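Local atomic coordinates of zinc chaperone AztD (Citrobacter koseri, PDB entry 6CMK), a protein that acts as a periplasmic zinc chaperone, handing one zinc ion directly to the solute-binding protein AztC of the AztABCD zinc transport system. Residues Gly170-Tyr175 with Ala179-Pro184. Sequence-based numbering, arbitrary orientation.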
loop_
_atom_site.group_PDB
_atom_site.type_symbol
_atom_site.label_atom_id
_atom_site.label_comp_id
_atom_site.label_asym_id
_atom_site.label_seq_id
_atom_site.Cartn_x
_atom_site.Cartn_y
_atom_site.Cartn_z
ATOM N N GLY B 170 6.308 21.394 20.369
ATOM C CA GLY B 170 5.025 20.852 20.001
ATOM C C GLY B 170 5.086 19.899 18.830
ATOM O O GLY B 170 6.148 19.354 18.500
ATOM N N VAL B 171 3.934 19.688 18.201
ATOM C CA VAL B 171 3.830 18.783 17.070
ATOM C C VAL B 171 2.684 19.245 16.186
ATOM O O VAL B 171 1.664 19.742 16.668
ATOM C CB VAL B 171 3.638 17.327 17.555
ATOM C CG1 VAL B 171 2.422 17.226 18.460
ATOM C CG2 VAL B 171 3.532 16.370 16.368
ATOM N N ALA B 172 2.862 19.064 14.878
ATOM C CA ALA B 172 1.847 19.355 13.883
ATOM C C ALA B 172 1.629 18.108 13.046
ATOM O O ALA B 172 2.595 17.492 12.585
ATOM C CB ALA B 172 2.260 20.517 12.977
ATOM N N VAL B 173 0.369 17.761 12.829
ATOM C CA VAL B 173 0.003 16.580 12.064
ATOM C C VAL B 173 -0.727 17.052 10.810
ATOM O O VAL B 173 -1.737 17.757 10.914
ATOM C CB VAL B 173 -0.879 15.623 12.882
ATOM C CG1 VAL B 173 -1.110 14.342 12.099
ATOM C CG2 VAL B 173 -0.238 15.332 14.230
ATOM N N PRO B 174 -0.253 16.699 9.594
ATOM C CA PRO B 174 -0.859 17.257 8.383
ATOM C C PRO B 174 -2.040 16.442 7.872
ATOM O O PRO B 174 -1.968 15.208 7.786
ATOM C CB PRO B 174 0.307 17.251 7.395
ATOM C CG PRO B 174 1.089 16.025 7.770
ATOM C CD PRO B 174 0.934 15.875 9.278
ATOM N N TYR B 175 -3.127 17.132 7.551
ATOM C CA TYR B 175 -4.356 16.550 7.012
ATOM C C TYR B 175 -4.720 17.245 5.701
ATOM O O TYR B 175 -4.033 18.156 5.246
ATOM C CB TYR B 175 -5.480 16.630 8.057
ATOM C CG TYR B 175 -5.229 15.609 9.131
ATOM C CD1 TYR B 175 -5.535 14.282 8.913
ATOM C CD2 TYR B 175 -4.583 15.947 10.309
ATOM C CE1 TYR B 175 -5.269 13.325 9.842
ATOM C CE2 TYR B 175 -4.307 14.989 11.250
ATOM C CZ TYR B 175 -4.649 13.671 11.010
ATOM O OH TYR B 175 -4.362 12.686 11.928
ATOM N N ALA B 179 -4.712 20.953 9.595
ATOM C CA ALA B 179 -3.668 20.348 10.406
ATOM C C ALA B 179 -4.178 20.247 11.832
ATOM O O ALA B 179 -5.110 20.946 12.228
ATOM C CB ALA B 179 -2.358 21.144 10.376
ATOM N N VAL B 180 -3.579 19.342 12.597
ATOM C CA VAL B 180 -3.763 19.295 14.042
ATOM C C VAL B 180 -2.469 19.777 14.669
ATOM O O VAL B 180 -1.392 19.253 14.361
ATOM C CB VAL B 180 -4.119 17.883 14.534
ATOM C CG1 VAL B 180 -4.082 17.826 16.067
ATOM C CG2 VAL B 180 -5.491 17.481 14.009
ATOM N N VAL B 181 -2.569 20.773 15.543
ATOM C CA VAL B 181 -1.389 21.349 16.170
ATOM C C VAL B 181 -1.585 21.354 17.674
ATOM O O VAL B 181 -2.704 21.469 18.183
ATOM C CB VAL B 181 -1.085 22.786 15.675
ATOM C CG1 VAL B 181 -0.847 22.799 14.183
ATOM C CG2 VAL B 181 -2.207 23.738 16.043
ATOM N N SER B 182 -0.472 21.255 18.380
ATOM C CA SER B 182 -0.488 21.338 19.825
ATOM C C SER B 182 -0.722 22.778 20.261
ATOM O O SER B 182 -0.407 23.732 19.543
ATOM C CB SER B 182 0.828 20.816 20.375
ATOM O OG SER B 182 1.909 21.504 19.784
ATOM N N ILE B 183 -1.286 22.920 21.451
ATOM C CA ILE B 183 -1.684 24.206 22.019
ATOM C C ILE B 183 -0.644 24.588 23.064
ATOM O O ILE B 183 -0.408 23.806 23.991
ATOM C CB ILE B 183 -3.081 24.114 22.651
ATOM C CG1 ILE B 183 -4.128 23.738 21.590
ATOM C CG2 ILE B 183 -3.443 25.412 23.364
ATOM C CD1 ILE B 183 -5.425 23.243 22.191
ATOM N N PRO B 184 -0.001 25.753 22.973
ATOM C CA PRO B 184 0.996 26.101 23.992
ATOM C C PRO B 184 0.331 26.341 25.336
ATOM O O PRO B 184 -0.821 26.778 25.422
ATOM C CB PRO B 184 1.631 27.388 23.452
ATOM C CG PRO B 184 0.551 27.999 22.592
ATOM C CD PRO B 184 -0.168 26.825 21.971
#
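Ala179 meets Val173 in a beta hairpin that illustrates how the inner strands of a propeller blade pair: antiparallel, with the axes of the segments 172-174 and 179-183 approaching to 4.6 Å. Ala179 CA lies 3.3 Å from Val173 O in a CA-H...O contact, while its backbone bonds go to Val199; with Pro174 it makes a non-hydrogen-bonded pair. Val180 and Val173 form the hydrogen-bonded pair, Val180 N to Val173 O at 3.0 Å and Val173 N to Val180 O at 2.8 Å, each N-H lying in the carbonyl plane of its acceptor. Because CG2 of Val180 stands anti to the carbonyl carbon, beside the backbone N, it reaches the Tyr175 ring, meeting CE2 at 3.9 Å in an oblique approach. Val180 also packs against Ala196 and Val198 of strand 195-200, the next strand of the blade. Val181 changes face, and its CG1 touches the methyl of Ala172, 4.0 Å from CB.

Ser182 pairs in a different way. Its backbone N still donates to Val171 O, but the return bond uses the side chain: Val171 N donates to Ser182 OG over 3.1 Å, at 157°. A chi1 of 55° puts OG between the backbone N and the carbonyl carbon, where it meets Val171 N, and it lies just 3.2 Å from Gly170 CA, an approach that a residue without a side chain permits. The same hydroxyl is hydrogen-bonded to His168 NE2. Gly170 directly follows His169, a ligand of high-affinity zinc site 1, and Val171 lies beside another, His126. One buried hydroxyl thus takes over a strand-pairing bond while also engaging a histidine, tying this part of the hairpin to the chain that leads through the zinc ligand.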